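Local coordinates for protein enoyl-CoA hydratase (Geobacillus kaustophilus, PDB 2PPY) that probably catalyses the reversible hydration of enoyl-CoA thioesters in fatty acid beta-oxidation, at residues K7-T12 against Y37-A42; D46-P51 against S100-I105; C107-T112 against F188-T193; R126-E131 against G182-V187. All coordinates share one frame; numbering follows the deposited sequence.

All four contacts reach the mixed sheet of the crotonase fold, at different strands. Interactions 1 and 2 both use helix 34-48, with centres 15 Å apart: the first, partly buried, sets a helix carboxylate against a solvent-facing turn, while the second buries the helix's C-terminal end against the entry to strand 103-108 with one arginine-serine bond and van der Waals contacts. The centres of interactions 3 and 4 are 8 Å apart, and they touch through Q190 N and D130 OD2, and L108 N and F127 O. Interaction 4 is chiefly parallel-strand backbone bonding at the sheet margin; interaction 3, buried just beyond it, relies on side-chain and water bonds from a loop.

Interaction 1 of 4, residues K7-T12 against Y37-A42; sequences KKQYLT and YKEFNA
The turn between strands 4-7 and 11-16 bends over helix 34-48, with backbones closest at Y10 and E39, whose CA atoms are 7.4 Å apart. The two strands are antiparallel neighbours at the margin of the crotonase-fold sheet, and the backbone bond from K8 N to L11 O (3.1 Å) closes the turn. E39 carries most of the contact: its CG is anti to the carbonyl carbon (chi1 -60°) and the chain then runs extended, so the carboxylate reaches the turn. There OE1 accepts a hydrogen bond from Y10 N at 3.2 Å, bent to 137°; the place of OE1 is less sure, as it crowds the Y10 side chain. The carboxylate meets the edge of the Y10 ring, the planes 89° apart. K8 reaches toward E39 tip to tip; K8 CD is its nearest atom to E39 OE2, while K8 NZ stays 4.4 Å from E39 OE2, too far for a salt bridge, and K8 is poorly ordered, which supports at most a loose attraction. On the buried side, L11 and F40 also pack on I22 of strand 19-24, and L11 CD1 lies in the plane of the F40 ring, 3.9 Å from F40 CD1.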
loop_
_atom_site.group_PDB
_atom_site.type_symbol
_atom_site.label_atom_id
_atom_site.label_comp_id
_atom_site.label_asym_id
_atom_site.label_seq_id
_atom_site.Cartn_x
_atom_site.Cartn_y
_atom_site.Cartn_z
ATOM N N LYS A 7 24.882 33.372 -5.668
ATOM C CA LYS A 7 25.895 32.378 -5.329
ATOM C C LYS A 7 26.188 32.182 -3.844
ATOM O O LYS A 7 25.938 33.057 -3.015
ATOM C CB LYS A 7 27.204 32.740 -6.034
ATOM C CG LYS A 7 27.015 33.242 -7.454
ATOM C CD LYS A 7 28.228 34.017 -7.938
ATOM C CE LYS A 7 27.950 34.679 -9.277
ATOM N NZ LYS A 7 29.060 35.578 -9.693
ATOM N N LYS A 8 26.731 31.007 -3.537
ATOM C CA LYS A 8 27.136 30.628 -2.189
ATOM C C LYS A 8 28.504 29.977 -2.361
ATOM O O LYS A 8 29.141 30.163 -3.396
ATOM C CB LYS A 8 26.139 29.646 -1.565
ATOM C CG LYS A 8 24.855 30.307 -1.076
ATOM C CD LYS A 8 24.003 29.353 -0.253
ATOM C CE LYS A 8 22.822 30.076 0.381
ATOM N NZ LYS A 8 22.005 29.180 1.248
ATOM N N GLN A 9 28.965 29.217 -1.373
ATOM C CA GLN A 9 30.276 28.586 -1.496
ATOM C C GLN A 9 30.251 27.163 -2.040
ATOM O O GLN A 9 31.212 26.724 -2.670
ATOM C CB GLN A 9 31.013 28.605 -0.153
ATOM C CG GLN A 9 30.185 28.174 1.041
ATOM C CD GLN A 9 31.035 27.994 2.286
ATOM O OE1 GLN A 9 32.096 28.605 2.420
ATOM N NE2 GLN A 9 30.568 27.160 3.209
ATOM N N TYR A 10 29.157 26.447 -1.806
ATOM C CA TYR A 10 29.040 25.068 -2.272
ATOM C C TYR A 10 28.324 24.962 -3.611
ATOM O O TYR A 10 28.542 24.016 -4.370
ATOM C CB TYR A 10 28.282 24.227 -1.247
ATOM C CG TYR A 10 28.999 24.029 0.064
ATOM C CD1 TYR A 10 29.969 23.041 0.209
ATOM C CD2 TYR A 10 28.687 24.812 1.172
ATOM C CE1 TYR A 10 30.609 22.833 1.429
ATOM C CE2 TYR A 10 29.320 24.612 2.393
ATOM C CZ TYR A 10 30.277 23.623 2.517
ATOM O OH TYR A 10 30.894 23.419 3.729
ATOM N N LEU A 11 27.466 25.931 -3.903
ATOM C CA LEU A 11 26.712 25.896 -5.144
ATOM C C LEU A 11 26.239 27.279 -5.560
ATOM O O LEU A 11 26.216 28.207 -4.753
ATOM C CB LEU A 11 25.513 24.948 -4.974
ATOM C CG LEU A 11 24.042 25.403 -4.939
ATOM C CD1 LEU A 11 23.210 24.240 -4.407
ATOM C CD2 LEU A 11 23.825 26.606 -4.045
ATOM N N THR A 12 25.850 27.400 -6.827
ATOM C CA THR A 12 25.348 28.652 -7.374
ATOM C C THR A 12 24.061 28.392 -8.152
ATOM O O THR A 12 23.955 27.409 -8.887
ATOM C CB THR A 12 26.381 29.304 -8.320
ATOM O OG1 THR A 12 27.547 29.666 -7.575
ATOM C CG2 THR A 12 25.804 30.547 -8.976
ATOM N N TYR A 37 24.075 20.263 1.837
ATOM C CA TYR A 37 22.658 19.936 1.764
ATOM C C TYR A 37 21.771 21.026 2.333
ATOM O O TYR A 37 20.633 21.193 1.895
ATOM C CB TYR A 37 22.386 18.594 2.444
ATOM C CG TYR A 37 22.220 17.477 1.434
ATOM C CD1 TYR A 37 21.069 17.396 0.647
ATOM C CD2 TYR A 37 23.233 16.542 1.218
ATOM C CE1 TYR A 37 20.930 16.410 -0.331
ATOM C CE2 TYR A 37 23.104 15.551 0.240
ATOM C CZ TYR A 37 21.948 15.493 -0.530
ATOM O OH TYR A 37 21.804 14.515 -1.489
ATOM N N LYS A 38 22.289 21.780 3.298
ATOM C CA LYS A 38 21.514 22.871 3.870
ATOM C C LYS A 38 21.336 23.930 2.784
ATOM O O LYS A 38 20.283 24.556 2.686
ATOM C CB LYS A 38 22.229 23.444 5.099
ATOM C CG LYS A 38 22.254 22.465 6.268
ATOM C CD LYS A 38 23.204 22.882 7.378
ATOM C CE LYS A 38 22.777 24.171 8.045
ATOM N NZ LYS A 38 23.702 24.512 9.163
ATOM N N GLU A 39 22.359 24.103 1.948
ATOM C CA GLU A 39 22.286 25.071 0.858
ATOM C C GLU A 39 21.414 24.538 -0.277
ATOM O O GLU A 39 20.630 25.281 -0.866
ATOM C CB GLU A 39 23.682 25.394 0.314
ATOM C CG GLU A 39 24.650 25.981 1.338
ATOM C CD GLU A 39 25.821 26.698 0.684
ATOM O OE1 GLU A 39 26.406 26.141 -0.266
ATOM O OE2 GLU A 39 26.160 27.818 1.120
ATOM N N PHE A 40 21.552 23.250 -0.583
ATOM C CA PHE A 40 20.761 22.633 -1.647
ATOM C C PHE A 40 19.278 22.700 -1.272
ATOM O O PHE A 40 18.421 22.962 -2.122
ATOM C CB PHE A 40 21.183 21.173 -1.855
ATOM C CG PHE A 40 20.621 20.551 -3.107
ATOM C CD1 PHE A 40 20.938 21.071 -4.357
ATOM C CD2 PHE A 40 19.775 19.451 -3.038
ATOM C CE1 PHE A 40 20.426 20.499 -5.522
ATOM C CE2 PHE A 40 19.257 18.872 -4.198
ATOM C CZ PHE A 40 19.581 19.400 -5.442
ATOM N N ASN A 41 18.988 22.464 0.005
ATOM C CA ASN A 41 17.618 22.524 0.510
ATOM C C ASN A 41 17.060 23.937 0.354
ATOM O O ASN A 41 15.908 24.121 -0.038
ATOM C CB ASN A 41 17.582 22.139 1.990
ATOM C CG ASN A 41 16.184 22.201 2.567
ATOM O OD1 ASN A 41 15.313 21.413 2.202
ATOM N ND2 ASN A 41 15.958 23.149 3.464
ATOM N N ALA A 42 17.881 24.935 0.672
ATOM C CA ALA A 42 17.467 26.334 0.557
ATOM C C ALA A 42 17.164 26.695 -0.894
ATOM O O ALA A 42 16.220 27.435 -1.173
ATOM C CB ALA A 42 18.553 27.251 1.106
#

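Interaction 2 of 4, residues D46-P51 against S100-I105; sequences DIRFDP and SPQVYI
One hydrogen bond joins the side chains of the two segments: R48 NE donates to S100 OG over 3.1 Å, nearly straight at 175°. The R48 chain is extended from CG to NE, which brings the guanidinium edge-on to the serine, with OG only 3° out of its plane. S100 OG is also bonded to the carbonyl of K96, which takes a further bond from R48 NH2, so the arginine and the serine share an acceptor in the last turn of helix 80-99. The outer nitrogen NH1 forms a salt bridge with E92 of the second subunit, so the same guanidinium serves both this contact and the subunit interface.

In the crotonase fold this is where helix 34-48 ends beside the turn from helix 80-99 into strand 103-108 of the sheet. F49 is the first residue to leave helical backbone angles, and D50 N still bonds back to I47 O at 3.1 Å.

I47 adds van der Waals contact to polar groups. Its CG2 branch, anti to the backbone N, lies 3.6 Å from Q102 CD, the two side chains crossing obliquely. Q102 is bent at chi2 (79°), and its NE2 donates to the carbonyl of I53. The other I47 branch reaches Y104 tip to tip, CD1 to OH at 4.2 Å. Alongside, P101 CD approaches R48 CG at 4.3 Å.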
loop_
_atom_site.group_PDB
_atom_site.type_symbol
_atom_site.label_atom_id
_atom_site.label_comp_id
_atom_site.label_asym_id
_atom_site.label_seq_id
_atom_site.Cartn_x
_atom_site.Cartn_y
_atom_site.Cartn_z
ATOM N N ASP A 46 13.691 28.068 -2.238
ATOM C CA ASP A 46 13.693 29.321 -2.984
ATOM C C ASP A 46 13.013 29.152 -4.335
ATOM O O ASP A 46 12.123 29.919 -4.693
ATOM C CB ASP A 46 15.118 29.808 -3.223
ATOM C CG ASP A 46 15.161 31.038 -4.110
ATOM O OD1 ASP A 46 14.751 32.119 -3.639
ATOM O OD2 ASP A 46 15.589 30.923 -5.278
ATOM N N ILE A 47 13.448 28.143 -5.083
ATOM C CA ILE A 47 12.897 27.875 -6.401
ATOM C C ILE A 47 11.404 27.568 -6.361
ATOM O O ILE A 47 10.663 27.976 -7.258
ATOM C CB ILE A 47 13.663 26.723 -7.088
ATOM C CG1 ILE A 47 15.116 27.155 -7.327
ATOM C CG2 ILE A 47 12.995 26.359 -8.407
ATOM C CD1 ILE A 47 16.027 26.065 -7.839
ATOM N N ARG A 48 10.965 26.861 -5.318
ATOM C CA ARG A 48 9.550 26.520 -5.164
ATOM C C ARG A 48 8.699 27.779 -5.073
ATOM O O ARG A 48 7.650 27.880 -5.701
ATOM C CB ARG A 48 9.318 25.706 -3.887
ATOM C CG ARG A 48 9.557 24.214 -3.972
ATOM C CD ARG A 48 9.354 23.620 -2.583
ATOM N NE ARG A 48 9.317 22.161 -2.558
ATOM C CZ ARG A 48 8.997 21.456 -1.479
ATOM N NH1 ARG A 48 8.691 22.080 -0.350
ATOM N NH2 ARG A 48 8.971 20.131 -1.526
ATOM N N PHE A 49 9.152 28.735 -4.268
ATOM C CA PHE A 49 8.416 29.975 -4.073
ATOM C C PHE A 49 8.601 30.969 -5.212
ATOM O O PHE A 49 8.156 32.112 -5.120
ATOM C CB PHE A 49 8.816 30.610 -2.737
ATOM C CG PHE A 49 8.118 30.007 -1.549
ATOM C CD1 PHE A 49 6.928 30.555 -1.072
ATOM C CD2 PHE A 49 8.638 28.884 -0.913
ATOM C CE1 PHE A 49 6.269 29.997 0.021
ATOM C CE2 PHE A 49 7.986 28.317 0.181
ATOM C CZ PHE A 49 6.799 28.876 0.648
ATOM N N ASP A 50 9.255 30.533 -6.284
ATOM C CA ASP A 50 9.478 31.386 -7.447
ATOM C C ASP A 50 8.628 30.857 -8.600
ATOM O O ASP A 50 9.056 29.973 -9.336
ATOM C CB ASP A 50 10.953 31.368 -7.847
ATOM C CG ASP A 50 11.280 32.395 -8.918
ATOM O OD1 ASP A 50 10.352 32.834 -9.628
ATOM O OD2 ASP A 50 12.468 32.752 -9.058
ATOM N N PRO A 51 7.417 31.411 -8.778
ATOM C CA PRO A 51 6.440 31.048 -9.812
ATOM C C PRO A 51 6.965 30.998 -11.245
ATOM O O PRO A 51 6.437 30.264 -12.080
ATOM C CB PRO A 51 5.359 32.117 -9.657
ATOM C CG PRO A 51 5.455 32.494 -8.226
ATOM C CD PRO A 51 6.940 32.578 -8.018
ATOM N N SER A 100 7.925 19.017 -5.670
ATOM C CA SER A 100 8.057 20.348 -6.273
ATOM C C SER A 100 7.383 20.503 -7.640
ATOM O O SER A 100 7.328 19.562 -8.429
ATOM C CB SER A 100 9.538 20.717 -6.396
ATOM O OG SER A 100 10.167 20.735 -5.126
ATOM N N PRO A 101 6.879 21.710 -7.944
ATOM C CA PRO A 101 6.212 21.969 -9.222
ATOM C C PRO A 101 7.147 21.859 -10.420
ATOM O O PRO A 101 6.718 21.472 -11.507
ATOM C CB PRO A 101 5.680 23.399 -9.064
ATOM C CG PRO A 101 5.603 23.601 -7.587
ATOM C CD PRO A 101 6.846 22.910 -7.093
ATOM N N GLN A 102 8.416 22.213 -10.221
ATOM C CA GLN A 102 9.406 22.179 -11.297
ATOM C C GLN A 102 9.881 20.779 -11.629
ATOM O O GLN A 102 9.933 19.907 -10.761
ATOM C CB GLN A 102 10.663 22.987 -10.940
ATOM C CG GLN A 102 10.489 24.475 -10.733
ATOM C CD GLN A 102 9.926 24.810 -9.372
ATOM O OE1 GLN A 102 10.078 24.044 -8.416
ATOM N NE2 GLN A 102 9.286 25.969 -9.269
ATOM N N VAL A 103 10.249 20.582 -12.891
ATOM C CA VAL A 103 10.784 19.311 -13.340
ATOM C C VAL A 103 12.282 19.386 -13.058
ATOM O O VAL A 103 12.966 20.304 -13.520
ATOM C CB VAL A 103 10.556 19.104 -14.855
ATOM C CG1 VAL A 103 11.343 17.899 -15.351
ATOM C CG2 VAL A 103 9.076 18.908 -15.128
ATOM N N TYR A 104 12.786 18.436 -12.279
ATOM C CA TYR A 104 14.203 18.397 -11.945
ATOM C C TYR A 104 14.978 17.442 -12.857
ATOM O O TYR A 104 14.664 16.256 -12.946
ATOM C CB TYR A 104 14.386 17.989 -10.479
ATOM C CG TYR A 104 14.326 19.151 -9.504
ATOM C CD1 TYR A 104 13.169 19.916 -9.363
ATOM C CD2 TYR A 104 15.444 19.503 -8.750
ATOM C CE1 TYR A 104 13.129 21.012 -8.493
ATOM C CE2 TYR A 104 15.416 20.592 -7.882
ATOM C CZ TYR A 104 14.259 21.341 -7.760
ATOM O OH TYR A 104 14.248 22.420 -6.916
ATOM N N ILE A 105 15.991 17.973 -13.533
ATOM C CA ILE A 105 16.812 17.183 -14.442
ATOM C C ILE A 105 18.255 17.169 -13.954
ATOM O O ILE A 105 18.836 18.220 -13.686
ATOM C CB ILE A 105 16.806 17.774 -15.872
ATOM C CG1 ILE A 105 15.370 17.962 -16.359
ATOM C CG2 ILE A 105 17.567 16.849 -16.832
ATOM C CD1 ILE A 105 15.285 18.654 -17.704
#

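Interaction 3 of 4, residues C107-T112 against F188-T193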
loop_
_atom_site.group_PDB
_atom_site.type_symbol
_atom_site.label_atom_id
_atom_site.label_comp_id
_atom_site.label_asym_id
_atom_site.label_seq_id
_atom_site.Cartn_x
_atom_site.Cartn_y
_atom_site.Cartn_z
ATOM N N CYS A 107 21.942 16.794 -14.831
ATOM C CA CYS A 107 22.825 16.843 -15.991
ATOM C C CYS A 107 24.140 16.191 -15.587
ATOM O O CYS A 107 24.991 16.827 -14.968
ATOM C CB CYS A 107 23.069 18.292 -16.420
ATOM S SG CYS A 107 23.996 18.449 -17.974
ATOM N N LEU A 108 24.306 14.922 -15.944
ATOM C CA LEU A 108 25.503 14.183 -15.573
ATOM C C LEU A 108 26.620 14.248 -16.617
ATOM O O LEU A 108 26.520 13.662 -17.698
ATOM C CB LEU A 108 25.119 12.729 -15.285
ATOM C CG LEU A 108 23.940 12.576 -14.311
ATOM C CD1 LEU A 108 23.573 11.098 -14.179
ATOM C CD2 LEU A 108 24.301 13.166 -12.943
ATOM N N GLU A 109 27.690 14.965 -16.280
ATOM C CA GLU A 109 28.827 15.118 -17.180
ATOM C C GLU A 109 30.085 14.444 -16.653
ATOM O O GLU A 109 31.102 14.392 -17.341
ATOM C CB GLU A 109 29.109 16.600 -17.428
ATOM C CG GLU A 109 28.073 17.289 -18.295
ATOM C CD GLU A 109 28.306 18.781 -18.396
ATOM O OE1 GLU A 109 28.071 19.489 -17.394
ATOM O OE2 GLU A 109 28.733 19.247 -19.474
ATOM N N GLY A 110 30.017 13.928 -15.430
ATOM C CA GLY A 110 31.166 13.260 -14.845
ATOM C C GLY A 110 30.747 12.098 -13.965
ATOM O O GLY A 110 29.587 11.696 -13.974
ATOM N N HIS A 111 31.693 11.559 -13.205
ATOM C CA HIS A 111 31.407 10.441 -12.315
ATOM C C HIS A 111 30.222 10.764 -11.418
ATOM O O HIS A 111 30.181 11.820 -10.780
ATOM C CB HIS A 111 32.633 10.117 -11.456
ATOM C CG HIS A 111 33.796 9.583 -12.234
ATOM N ND1 HIS A 111 35.056 10.138 -12.163
ATOM C CD2 HIS A 111 33.889 8.546 -13.099
ATOM C CE1 HIS A 111 35.876 9.464 -12.955
ATOM N NE2 HIS A 111 35.193 8.497 -13.531
ATOM N N THR A 112 29.264 9.840 -11.381
ATOM C CA THR A 112 28.051 9.978 -10.577
ATOM C C THR A 112 27.924 8.721 -9.726
ATOM O O THR A 112 27.279 7.755 -10.129
ATOM C CB THR A 112 26.804 10.108 -11.486
ATOM O OG1 THR A 112 26.981 11.212 -12.380
ATOM C CG2 THR A 112 25.555 10.341 -10.660
ATOM N N PHE A 188 23.982 11.751 -24.175
ATOM C CA PHE A 188 24.340 12.704 -25.221
ATOM C C PHE A 188 25.845 12.718 -25.475
ATOM O O PHE A 188 26.635 12.268 -24.635
ATOM C CB PHE A 188 23.933 14.127 -24.821
ATOM C CG PHE A 188 22.462 14.315 -24.546
ATOM C CD1 PHE A 188 21.500 13.897 -25.463
ATOM C CD2 PHE A 188 22.046 14.993 -23.399
ATOM C CE1 PHE A 188 20.146 14.170 -25.247
ATOM C CE2 PHE A 188 20.699 15.270 -23.177
ATOM C CZ PHE A 188 19.747 14.855 -24.099
ATOM N N PRO A 189 26.264 13.221 -26.651
ATOM C CA PRO A 189 27.700 13.282 -26.942
ATOM C C PRO A 189 28.268 14.200 -25.858
ATOM O O PRO A 189 27.730 15.281 -25.622
ATOM C CB PRO A 189 27.745 13.930 -28.325
ATOM C CG PRO A 189 26.482 13.451 -28.958
ATOM C CD PRO A 189 25.470 13.588 -27.838
ATOM N N GLN A 190 29.337 13.767 -25.200
ATOM C CA GLN A 190 29.943 14.532 -24.112
ATOM C C GLN A 190 29.922 16.059 -24.233
ATOM O O GLN A 190 29.363 16.746 -23.379
ATOM C CB GLN A 190 31.383 14.066 -23.893
ATOM C CG GLN A 190 31.998 14.509 -22.569
ATOM C CD GLN A 190 31.281 13.926 -21.354
ATOM O OE1 GLN A 190 30.889 12.759 -21.352
ATOM N NE2 GLN A 190 31.126 14.735 -20.310
ATOM N N ALA A 191 30.523 16.595 -25.289
ATOM C CA ALA A 191 30.593 18.041 -25.468
ATOM C C ALA A 191 29.259 18.732 -25.743
ATOM O O ALA A 191 29.187 19.960 -25.762
ATOM C CB ALA A 191 31.585 18.369 -26.581
ATOM N N GLU A 192 28.205 17.953 -25.949
ATOM C CA GLU A 192 26.890 18.519 -26.232
ATOM C C GLU A 192 25.892 18.267 -25.102
ATOM O O GLU A 192 24.724 18.647 -25.198
ATOM C CB GLU A 192 26.342 17.914 -27.524
ATOM C CG GLU A 192 27.228 18.132 -28.737
ATOM C CD GLU A 192 26.869 17.213 -29.886
ATOM O OE1 GLU A 192 25.675 17.164 -30.261
ATOM O OE2 GLU A 192 27.782 16.542 -30.413
ATOM N N THR A 193 26.358 17.640 -24.027
ATOM C CA THR A 193 25.489 17.306 -22.904
ATOM C C THR A 193 24.729 18.485 -22.311
ATOM O O THR A 193 23.502 18.437 -22.189
ATOM C CB THR A 193 26.287 16.594 -21.800
ATOM O OG1 THR A 193 26.875 15.408 -22.344
ATOM C CG2 THR A 193 25.379 16.204 -20.641
HETATM O O HOH W 1 28.474 19.270 -22.086
#
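The direct contacts fall on three side chains of the 107-112 and 188-193 segments, Q190, T193 and E109, with C107 SG adding a further touch. In this crotonase-fold chain they join the end of strand 103-108 to the loop between strand 186-188, outermost in the sheet of this chain, and helix 193-205. Q190 NE2 donates to E109 O at 3.0 Å; it lies in the carbonyl plane, on a lone pair, although the N-H points off line at 136°. To reach it, the Q190 chain sets out with CG anti to the backbone N and bends at chi2 (63°). T193 turns its methyl inward: CG2, also anti to its backbone N, sits 3.7 Å from E109 CG and 3.8 Å from C107 SG, as the E109 and T193 side chains slide past each other in opposite directions.

A second shell fixes these groups. The other end of the Q190 amide, OE1, accepts from E131 N, so the amide has partners at both ends. E109 OE1 forms a salt bridge with R194, next in the chain to T193, while a water donates from one side to E109 OE2 and from the other to Q190 O. Q190 O also accepts from T193 N, and from T193 OG1 at 3.0 Å. Three donors thus converge on Q190 O, with the T193 hydroxyl approaching from 34° above the carbonyl plane.

Interaction 4 of 4, residues R126-E131 against G182-V187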
loop_
_atom_site.group_PDB
_atom_site.type_symbol
_atom_site.label_atom_id
_atom_site.label_comp_id
_atom_site.label_asym_id
_atom_site.label_seq_id
_atom_site.Cartn_x
_atom_site.Cartn_y
_atom_site.Cartn_z
ATOM N N ARG A 126 17.345 12.026 -15.743
ATOM C CA ARG A 126 18.802 11.978 -15.712
ATOM C C ARG A 126 19.370 11.888 -17.127
ATOM O O ARG A 126 19.065 10.945 -17.854
ATOM C CB ARG A 126 19.268 10.767 -14.896
ATOM C CG ARG A 126 19.022 10.890 -13.390
ATOM C CD ARG A 126 18.898 9.515 -12.746
ATOM N NE ARG A 126 17.669 8.854 -13.177
ATOM C CZ ARG A 126 16.450 9.216 -12.785
ATOM N NH1 ARG A 126 16.293 10.232 -11.943
ATOM N NH2 ARG A 126 15.383 8.578 -13.249
ATOM N N PHE A 127 20.176 12.878 -17.515
ATOM C CA PHE A 127 20.817 12.907 -18.837
ATOM C C PHE A 127 22.322 12.808 -18.600
ATOM O O PHE A 127 22.873 13.547 -17.785
ATOM C CB PHE A 127 20.507 14.213 -19.589
ATOM C CG PHE A 127 19.035 14.445 -19.864
ATOM C CD1 PHE A 127 18.115 13.395 -19.818
ATOM C CD2 PHE A 127 18.572 15.721 -20.185
ATOM C CE1 PHE A 127 16.751 13.619 -20.082
ATOM C CE2 PHE A 127 17.215 15.955 -20.453
ATOM C CZ PHE A 127 16.304 14.899 -20.402
HETATM N N MSE A 128 22.995 11.910 -19.312
HETATM C CA MSE A 128 24.429 11.725 -19.110
HETATM C C MSE A 128 25.279 11.795 -20.380
HETATM O O MSE A 128 24.832 11.401 -21.454
HETATM C CB MSE A 128 24.648 10.384 -18.407
HETATM C CG MSE A 128 26.076 10.079 -18.002
HETATM SE SE MSE A 128 26.098 8.604 -16.748
HETATM C CE MSE A 128 27.362 9.298 -15.459
ATOM N N GLY A 129 26.508 12.294 -20.240
ATOM C CA GLY A 129 27.413 12.396 -21.377
ATOM C C GLY A 129 28.004 11.045 -21.737
ATOM O O GLY A 129 28.237 10.224 -20.848
ATOM N N ASP A 130 28.273 10.804 -23.021
ATOM C CA ASP A 130 28.807 9.501 -23.413
ATOM C C ASP A 130 30.226 9.194 -22.943
ATOM O O ASP A 130 30.738 8.105 -23.185
ATOM C CB ASP A 130 28.678 9.278 -24.933
ATOM C CG ASP A 130 29.421 10.313 -25.764
ATOM O OD1 ASP A 130 29.303 10.237 -27.003
ATOM O OD2 ASP A 130 30.112 11.188 -25.205
ATOM N N GLU A 131 30.848 10.145 -22.254
ATOM C CA GLU A 131 32.191 9.952 -21.718
ATOM C C GLU A 131 32.210 10.446 -20.271
ATOM O O GLU A 131 33.269 10.734 -19.712
ATOM C CB GLU A 131 33.223 10.733 -22.543
ATOM C CG GLU A 131 33.297 10.333 -24.010
ATOM C CD GLU A 131 34.441 11.018 -24.746
ATOM O OE1 GLU A 131 35.614 10.758 -24.401
ATOM O OE2 GLU A 131 34.172 11.818 -25.670
ATOM N N GLY A 182 17.817 1.629 -17.972
ATOM C CA GLY A 182 16.902 2.676 -17.548
ATOM C C GLY A 182 17.389 3.543 -16.401
ATOM O O GLY A 182 16.597 4.260 -15.793
ATOM N N LEU A 183 18.684 3.489 -16.103
ATOM C CA LEU A 183 19.247 4.293 -15.018
ATOM C C LEU A 183 19.271 5.777 -15.398
ATOM O O LEU A 183 19.147 6.647 -14.537
ATOM C CB LEU A 183 20.666 3.827 -14.690
ATOM C CG LEU A 183 21.078 3.808 -13.212
ATOM C CD1 LEU A 183 22.593 3.880 -13.132
ATOM C CD2 LEU A 183 20.465 4.962 -12.449
ATOM N N VAL A 184 19.464 6.060 -16.684
ATOM C CA VAL A 184 19.457 7.438 -17.184
ATOM C C VAL A 184 18.439 7.451 -18.309
ATOM O O VAL A 184 18.132 6.393 -18.864
ATOM C CB VAL A 184 20.844 7.887 -17.739
ATOM C CG1 VAL A 184 21.888 7.808 -16.635
ATOM C CG2 VAL A 184 21.254 7.026 -18.941
ATOM N N ASN A 185 17.912 8.629 -18.640
ATOM C CA ASN A 185 16.917 8.753 -19.710
ATOM C C ASN A 185 17.516 9.110 -21.066
ATOM O O ASN A 185 16.898 8.876 -22.104
ATOM C CB ASN A 185 15.878 9.817 -19.356
ATOM C CG ASN A 185 15.263 9.595 -17.995
ATOM O OD1 ASN A 185 15.864 9.918 -16.970
ATOM N ND2 ASN A 185 14.061 9.028 -17.977
ATOM N N ARG A 186 18.707 9.693 -21.053
ATOM C CA ARG A 186 19.376 10.094 -22.286
ATOM C C ARG A 186 20.882 10.044 -22.133
ATOM O O ARG A 186 21.416 10.282 -21.052
ATOM C CB ARG A 186 19.012 11.534 -22.656
ATOM C CG ARG A 186 17.552 11.809 -22.914
ATOM C CD ARG A 186 17.196 11.614 -24.368
ATOM N NE ARG A 186 15.877 12.169 -24.649
ATOM C CZ ARG A 186 14.747 11.709 -24.124
ATOM N NH1 ARG A 186 14.771 10.673 -23.290
ATOM N NH2 ARG A 186 13.595 12.292 -24.419
ATOM N N VAL A 187 21.561 9.732 -23.228
ATOM C CA VAL A 187 23.016 9.724 -23.260
ATOM C C VAL A 187 23.347 10.615 -24.448
ATOM O O VAL A 187 23.003 10.292 -25.585
ATOM C CB VAL A 187 23.603 8.316 -23.487
ATOM C CG1 VAL A 187 25.059 8.432 -23.948
ATOM C CG2 VAL A 187 23.549 7.518 -22.187
HETATM O O HOH W 2 16.251 7.420 -15.652
#
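R126 bonds through backbone and side chain. Its N donates to N185 OD1 at 2.9 Å, while its O accepts N185 N at 2.7 Å, so the asparagine grips both polar atoms of the arginine backbone; R186 N adds a weak bond to the same oxygen. Bent at chi3 (-69°), the R126 side chain turns NE onto L183 O at 3.0 Å, within the guanidinium plane. NH2 donates to a water, and NH1 reaches the carbonyls of A120 and C123. G182 ends helix 175-181 in a Schellman motif.

At F127 the contact becomes parallel pairing, with two bridges, of strands 125-129 and 186-188, the latter outermost in the crotonase-fold sheet of this chain. F127 and R186 share one face and point the same way, CE1 lying 3.5 Å from R186 CG. The far end of R186 forms a salt bridge with D165 of the third subunit, and N185 ND2 bonds to S161 of that subunit.

The selenomethionine M128 donates its N to R186 O at 2.9 Å and 171°. On the opposite face its CB meets V184 CG1, and M128 O receives a CA-H...O contact from V187 CA at 3.1 Å. Past G129, D130 CB rests 3.8 Å from V187 CG1.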